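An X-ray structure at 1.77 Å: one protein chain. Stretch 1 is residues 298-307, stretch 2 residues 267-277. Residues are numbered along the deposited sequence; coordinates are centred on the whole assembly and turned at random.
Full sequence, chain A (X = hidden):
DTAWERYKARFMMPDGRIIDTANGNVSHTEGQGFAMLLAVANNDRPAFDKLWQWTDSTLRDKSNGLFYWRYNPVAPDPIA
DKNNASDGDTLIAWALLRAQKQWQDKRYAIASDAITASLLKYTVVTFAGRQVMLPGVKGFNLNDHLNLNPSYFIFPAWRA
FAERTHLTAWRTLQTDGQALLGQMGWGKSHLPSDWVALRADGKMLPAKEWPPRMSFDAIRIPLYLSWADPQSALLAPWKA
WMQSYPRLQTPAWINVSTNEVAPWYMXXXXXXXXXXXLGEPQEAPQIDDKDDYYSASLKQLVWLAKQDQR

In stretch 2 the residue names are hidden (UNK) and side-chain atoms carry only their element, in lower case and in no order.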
ATOM      1  N   LEU A 298       0.308  -2.648  -9.865  1.00 11.47           N
ATOM      2  CA  LEU A 298      -0.727  -3.521  -9.318  1.00 10.27           C
ATOM      3  C   LEU A 298      -0.733  -4.880  -9.999  1.00 11.37           C
ATOM      4  O   LEU A 298      -0.932  -5.907  -9.342  1.00 11.22           O
ATOM      5  CB  LEU A 298      -2.101  -2.859  -9.457  1.00  9.74           C
ATOM      6  CG  LEU A 298      -2.495  -1.797  -8.436  1.00 14.26           C
ATOM      7  CD1 LEU A 298      -3.928  -1.346  -8.729  1.00 13.43           C
ATOM      8  CD2 LEU A 298      -2.394  -2.331  -7.024  1.00 14.08           C
ATOM      9  N   LYS A 299      -0.550  -4.909 -11.322  1.00  9.35           N
ATOM     10  CA  LYS A 299      -0.508  -6.189 -12.020  1.00  9.46           C
ATOM     11  C   LYS A 299       0.522  -7.118 -11.395  1.00 12.03           C
ATOM     12  O   LYS A 299       0.261  -8.310 -11.202  1.00 12.99           O
ATOM     13  CB  LYS A 299      -0.183  -5.977 -13.496  1.00 10.74           C
ATOM     14  CG  LYS A 299      -1.339  -5.468 -14.341  1.00 13.00           C
ATOM     15  CD  LYS A 299      -0.915  -5.482 -15.798  1.00 13.83           C
ATOM     16  CE  LYS A 299      -2.083  -5.218 -16.743  1.00 16.13           C
ATOM     17  NZ  LYS A 299      -1.616  -5.283 -18.174  1.00 17.84           N
ATOM     18  N   GLN A 300       1.693  -6.584 -11.070  1.00 11.10           N
ATOM     19  CA  GLN A 300       2.757  -7.432 -10.557  1.00 12.81           C
ATOM     20  C   GLN A 300       2.591  -7.730  -9.076  1.00 11.44           C
ATOM     21  O   GLN A 300       3.000  -8.802  -8.623  1.00 11.86           O
ATOM     22  CB  GLN A 300       4.106  -6.780 -10.802  1.00 13.73           C
ATOM     23  CG  GLN A 300       4.476  -6.702 -12.262  1.00 16.46           C
ATOM     24  CD  GLN A 300       5.678  -5.833 -12.452  1.00 13.83           C
ATOM     25  OE1 GLN A 300       6.813  -6.314 -12.432  1.00 15.83           O
ATOM     26  NE2 GLN A 300       5.448  -4.538 -12.609  1.00 14.36           N
ATOM     27  N   LEU A 301       2.028  -6.789  -8.310  1.00 12.62           N
ATOM     28  CA  LEU A 301       1.770  -7.045  -6.897  1.00 12.28           C
ATOM     29  C   LEU A 301       0.707  -8.121  -6.723  1.00 13.62           C
ATOM     30  O   LEU A 301       0.788  -8.945  -5.800  1.00 11.04           O
ATOM     31  CB  LEU A 301       1.337  -5.759  -6.207  1.00 12.11           C
ATOM     32  CG  LEU A 301       2.382  -4.652  -6.106  1.00  9.58           C
ATOM     33  CD1 LEU A 301       1.709  -3.360  -5.689  1.00 11.51           C
ATOM     34  CD2 LEU A 301       3.481  -5.047  -5.118  1.00 14.34           C
ATOM     35  N   VAL A 302      -0.297  -8.128  -7.606  1.00 11.94           N
ATOM     36  CA  VAL A 302      -1.309  -9.181  -7.573  1.00 11.95           C
ATOM     37  C   VAL A 302      -0.665 -10.538  -7.823  1.00 13.80           C
ATOM     38  O   VAL A 302      -0.952 -11.517  -7.126  1.00 11.97           O
ATOM     39  CB  VAL A 302      -2.430  -8.872  -8.587  1.00 11.23           C
ATOM     40  CG1 VAL A 302      -3.276 -10.101  -8.851  1.00 12.99           C
ATOM     41  CG2 VAL A 302      -3.301  -7.753  -8.050  1.00  9.80           C
ATOM     42  N   TRP A 303       0.243 -10.607  -8.798  1.00 14.31           N
ATOM     43  CA  TRP A 303       0.949 -11.852  -9.079  1.00 14.96           C
ATOM     44  C   TRP A 303       1.785 -12.295  -7.885  1.00 15.19           C
ATOM     45  O   TRP A 303       1.757 -13.473  -7.501  1.00 14.16           O
ATOM     46  CB  TRP A 303       1.826 -11.679 -10.319  1.00 15.30           C
ATOM     47  CG  TRP A 303       2.544 -12.934 -10.723  1.00 22.46           C
ATOM     48  CD1 TRP A 303       3.891 -13.151 -10.694  1.00 25.51           C
ATOM     49  CD2 TRP A 303       1.948 -14.148 -11.194  1.00 25.53           C
ATOM     50  NE1 TRP A 303       4.172 -14.425 -11.132  1.00 27.58           N
ATOM     51  CE2 TRP A 303       2.996 -15.057 -11.445  1.00 28.59           C
ATOM     52  CE3 TRP A 303       0.630 -14.553 -11.435  1.00 25.15           C
ATOM     53  CZ2 TRP A 303       2.768 -16.348 -11.924  1.00 34.44           C
ATOM     54  CZ3 TRP A 303       0.403 -15.832 -11.911  1.00 33.10           C
ATOM     55  CH2 TRP A 303       1.468 -16.714 -12.153  1.00 31.62           C
ATOM     56  N   LEU A 304       2.513 -11.354  -7.268  1.00 12.73           N
ATOM     57  CA  LEU A 304       3.291 -11.656  -6.070  1.00 12.30           C
ATOM     58  C   LEU A 304       2.404 -12.135  -4.929  1.00 13.16           C
ATOM     59  O   LEU A 304       2.756 -13.077  -4.208  1.00 13.11           O
ATOM     60  CB  LEU A 304       4.069 -10.416  -5.641  1.00 13.08           C
ATOM     61  CG  LEU A 304       5.020 -10.600  -4.469  1.00 12.39           C
ATOM     62  CD1 LEU A 304       5.937 -11.798  -4.713  1.00 11.65           C
ATOM     63  CD2 LEU A 304       5.822  -9.343  -4.299  1.00 10.05           C
ATOM     64  N   ALA A 305       1.260 -11.474  -4.728  1.00  9.83           N
ATOM     65  CA  ALA A 305       0.327 -11.913  -3.698  1.00  8.91           C
ATOM     66  C   ALA A 305      -0.108 -13.355  -3.931  1.00 13.18           C
ATOM     67  O   ALA A 305      -0.181 -14.150  -2.987  1.00 13.76           O
ATOM     68  CB  ALA A 305      -0.884 -10.976  -3.659  1.00  9.23           C
ATOM     69  N   LYS A 306      -0.386 -13.710  -5.187  1.00 11.14           N
ATOM     70  CA  LYS A 306      -0.726 -15.094  -5.499  1.00 14.10           C
ATOM     71  C   LYS A 306       0.441 -16.021  -5.188  1.00 15.37           C
ATOM     72  O   LYS A 306       0.253 -17.076  -4.571  1.00 15.39           O
ATOM     73  CB  LYS A 306      -1.144 -15.219  -6.965  1.00 16.16           C
ATOM     74  CG  LYS A 306      -2.452 -14.519  -7.273  1.00 23.47           C
ATOM     75  CD  LYS A 306      -2.644 -14.285  -8.771  1.00 26.03           C
ATOM     76  CE  LYS A 306      -2.999 -15.575  -9.477  1.00 32.75           C
ATOM     77  NZ  LYS A 306      -2.777 -15.461 -10.941  1.00 38.87           N
ATOM     78  N   GLN A 307       1.656 -15.635  -5.591  1.00 14.70           N
ATOM     79  CA  GLN A 307       2.817 -16.493  -5.359  1.00 16.45           C
ATOM     80  C   GLN A 307       3.042 -16.725  -3.876  1.00 15.93           C
ATOM     81  O   GLN A 307       3.410 -17.831  -3.461  1.00 17.29           O
ATOM     82  CB  GLN A 307       4.076 -15.890  -5.986  1.00 15.17           C
ATOM     83  CG  GLN A 307       4.020 -15.712  -7.501  1.00 23.42           C
ATOM     84  CD  GLN A 307       3.091 -16.703  -8.193  1.00 32.60           C
ATOM     85  OE1 GLN A 307       2.071 -16.311  -8.771  1.00 38.31           O
ATOM     86  NE2 GLN A 307       3.446 -17.985  -8.159  1.00 34.87           N
ATOM     87  N   UNK A 267      -9.763  -1.936 -15.482  1.00  9.26           N
ATOM     88  CA  UNK A 267      -8.952  -2.601 -16.482  1.00 12.52           C
ATOM     89  C   UNK A 267      -7.559  -2.765 -15.891  1.00 13.14           C
ATOM     90  O   UNK A 267      -7.283  -2.278 -14.791  1.00 12.03           O
ATOM     91  c   UNK A 267      -8.917  -1.800 -17.789  1.00 16.90           C
ATOM     92  N   UNK A 268      -6.683  -3.455 -16.620  1.00 13.87           N
ATOM     93  CA  UNK A 268      -5.275  -3.502 -16.237  1.00 13.12           C
ATOM     94  C   UNK A 268      -5.079  -3.927 -14.793  1.00 13.30           C
ATOM     95  O   UNK A 268      -5.609  -4.952 -14.347  1.00 13.59           O
ATOM     96  N   UNK A 269      -4.334  -3.110 -14.040  1.00 11.19           N
ATOM     97  CA  UNK A 269      -4.027  -3.458 -12.654  1.00 10.43           C
ATOM     98  C   UNK A 269      -5.248  -3.500 -11.749  1.00  9.71           C
ATOM     99  O   UNK A 269      -5.337  -4.350 -10.858  1.00  7.77           O
ATOM    100  N   UNK A 270      -6.197  -2.575 -11.943  1.00 10.61           N
ATOM    101  CA  UNK A 270      -7.420  -2.640 -11.139  1.00  9.60           C
ATOM    102  C   UNK A 270      -8.163  -3.940 -11.393  1.00 12.33           C
ATOM    103  O   UNK A 270      -8.648  -4.588 -10.457  1.00  8.84           O
ATOM    104  c   UNK A 270      -8.345  -1.455 -11.434  1.00 12.02           C
ATOM    105  c   UNK A 270      -7.742  -0.073  -9.454  1.00 12.17           C
ATOM    106  c   UNK A 270      -9.126   0.915 -11.270  1.00 15.51           C
ATOM    107  c   UNK A 270      -7.985  -0.057 -10.941  1.00 15.49           C
ATOM    108  N   UNK A 271      -8.260  -4.335 -12.662  1.00  9.83           N
ATOM    109  CA  UNK A 271      -8.933  -5.581 -12.994  1.00 10.09           C
ATOM    110  C   UNK A 271      -8.197  -6.781 -12.407  1.00  9.92           C
ATOM    111  O   UNK A 271      -8.836  -7.758 -12.003  1.00 10.47           O
ATOM    112  c   UNK A 271      -9.056  -5.699 -14.514  1.00 12.34           C
ATOM    113  c   UNK A 271      -9.749  -6.932 -15.082  1.00 14.46           C
ATOM    114  c   UNK A 271     -11.132  -7.062 -14.484  1.00 13.23           C
ATOM    115  c   UNK A 271      -9.817  -6.837 -16.614  1.00 13.92           C
ATOM    116  N   UNK A 272      -6.865  -6.711 -12.329  1.00  8.25           N
ATOM    117  CA  UNK A 272      -6.098  -7.782 -11.697  1.00 11.18           C
ATOM    118  C   UNK A 272      -6.449  -7.922 -10.219  1.00 10.05           C
ATOM    119  O   UNK A 272      -6.548  -9.039  -9.700  1.00 10.12           O
ATOM    120  c   UNK A 272      -4.601  -7.533 -11.882  1.00 10.08           C
ATOM    121  N   UNK A 273      -6.670  -6.806  -9.522  1.00  9.09           N
ATOM    122  CA  UNK A 273      -7.122  -6.908  -8.133  1.00  7.57           C
ATOM    123  C   UNK A 273      -8.509  -7.537  -8.057  1.00 10.52           C
ATOM    124  O   UNK A 273      -8.796  -8.336  -7.156  1.00 10.44           O
ATOM    125  c   UNK A 273      -7.093  -5.525  -7.451  1.00  8.89           C
ATOM    126  c   UNK A 273      -7.760  -5.587  -6.064  1.00  8.40           C
ATOM    127  c   UNK A 273      -5.660  -5.039  -7.324  1.00  9.84           C
ATOM    128  N   UNK A 274      -9.401  -7.178  -8.984  1.00 10.75           N
ATOM    129  CA  UNK A 274     -10.719  -7.807  -9.019  1.00 10.87           C
ATOM    130  C   UNK A 274     -10.594  -9.319  -9.189  1.00 10.95           C
ATOM    131  O   UNK A 274     -11.246 -10.086  -8.471  1.00 11.46           O
ATOM    132  n   UNK A 274     -13.367 -11.485 -12.224  1.00 16.69           N
ATOM    133  c   UNK A 274     -12.970  -7.787 -10.301  1.00 13.85           C
ATOM    134  n   UNK A 274     -15.652 -11.170 -12.268  1.00 20.54           N
ATOM    135  c   UNK A 274     -12.933  -8.923 -11.297  1.00 17.36           C
ATOM    136  c   UNK A 274     -11.570  -7.188 -10.134  1.00  8.78           C
ATOM    137  c   UNK A 274     -14.427 -10.712 -12.027  1.00 20.00           C
ATOM    138  n   UNK A 274     -14.251  -9.480 -11.570  1.00 16.18           N
ATOM    139  N   UNK A 275      -9.759  -9.763 -10.141  1.00 13.59           N
ATOM    140  CA  UNK A 275      -9.582 -11.196 -10.375  1.00 13.88           C
ATOM    141  C   UNK A 275      -9.015 -11.883  -9.141  1.00 15.20           C
ATOM    142  O   UNK A 275      -9.461 -12.976  -8.765  1.00 13.25           O
ATOM    143  c   UNK A 275      -8.653 -11.444 -11.567  1.00 16.13           C
ATOM    144  o   UNK A 275     -10.553 -11.069 -12.990  1.00 16.36           O
ATOM    145  o   UNK A 275      -8.567 -11.064 -13.915  1.00 17.27           O
ATOM    146  c   UNK A 275      -9.313 -11.170 -12.918  1.00 16.49           C
ATOM    147  N   UNK A 276      -8.031 -11.250  -8.495  1.00 15.58           N
ATOM    148  CA  UNK A 276      -7.487 -11.800  -7.258  1.00 15.25           C
ATOM    149  C   UNK A 276      -8.567 -11.919  -6.192  1.00 12.36           C
ATOM    150  O   UNK A 276      -8.662 -12.944  -5.500  1.00 13.70           O
ATOM    151  c   UNK A 276      -5.643 -11.376  -5.455  1.00 12.92           C
ATOM    152  c   UNK A 276      -4.976 -12.751  -5.614  1.00 13.81           C
ATOM    153  c   UNK A 276      -6.324 -10.934  -6.760  1.00 12.26           C
ATOM    154  c   UNK A 276      -4.631 -10.343  -5.001  1.00 13.72           C
ATOM    155  N   UNK A 277      -9.395 -10.880  -6.042  1.00 10.33           N
ATOM    156  CA  UNK A 277     -10.395 -10.878  -4.981  1.00 11.63           C
ATOM    157  C   UNK A 277     -11.400 -12.006  -5.163  1.00 16.48           C
ATOM    158  O   UNK A 277     -11.826 -12.628  -4.183  1.00 15.25           O
ATOM    159  c   UNK A 277     -12.186  -9.486  -3.852  1.00 13.38           C
ATOM    160  o   UNK A 277     -10.133  -8.510  -4.691  1.00 10.96           O
ATOM    161  c   UNK A 277     -11.105  -9.527  -4.940  1.00 12.39           C
TER

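Position 267 carries a single side-chain carbon, which points away from the first helix and makes no contact with it; one carbon and nothing more is Ala267. Its O still accepts the backbone hydrogen bond from N of 271, at 3.1 Å.

Position 268 has no side-chain atoms, and its phi of +52° is one that glycine accepts easily: Gly268. Its bare CA lies 3.7 Å from Lys299 CE, so the far end of the lysine's aliphatic chain rests against it. Position 269 is also empty, here with ordinary helical angles. An ideal CB would stand 2.8 Å from Leu298 CB, a clash. This is Gly269, whose CA meets Leu298 CB and Lys299 CG, each at 3.8 Å.

Position 270 has four carbons, forked at the second, which makes it Leu270. Its CA-to-CB bond points away, yet the end of the side chain returns far enough for CD2 to reach Leu298 CD1 at 4.1 Å. The same four-carbon fork at 271 is Leu271, which makes no contact with the first helix.

At 272 one carbon points toward stretch 1, 4.1 Å from Val302 CG2 and 4.3 Å from Lys299 CA: Ala272. Its carbonyl O also lies 3.5 Å from Val302 CG1. Position 273 has three carbons, one carrying the other two, hence Val273; its CG2 packs on Val302 CG2 at 3.7 Å and, more loosely, on Leu298 CD2 at 4.3 Å.

Position 274 shows three carbons, a nitrogen, then a carbon bearing two more nitrogens: Arg274, pointing away. Position 275, two carbons with two oxygens on the second, is Asp275; its OD1 takes a hydrogen bond within a salt bridge from Arg274 NH2 at 2.9 Å.

Position 276 has four carbons forked at the second and points toward the partner: Leu276. Its CB touches Val302 CG1 at 3.8 Å, CD2 meets Ala305 CB at 4.0 Å, and CD1 rests on Lys306 CG at 3.5 Å. Position 277, one carbon carrying an oxygen and a carbon, is Thr277, whose OG1 donates to Val273 O at 2.8 Å.

The two helices run in nearly the same direction, 22° apart, and come close where a side chain is missing. Bare glycine lets CA of Gly269 come within 4.5 Å of Lys299 CA; farther on, where the CG2 atoms of Val302 and Val273 pack together, the CA atoms of these two residues stand 6.3 Å apart, and Leu276 packs on Val302, Ala305 and Lys306. No hydrogen bond crosses; apolar packing joins the helices, with lysine methylenes contributing.

Stretch 2 267-277: AGGLLAVRDLT
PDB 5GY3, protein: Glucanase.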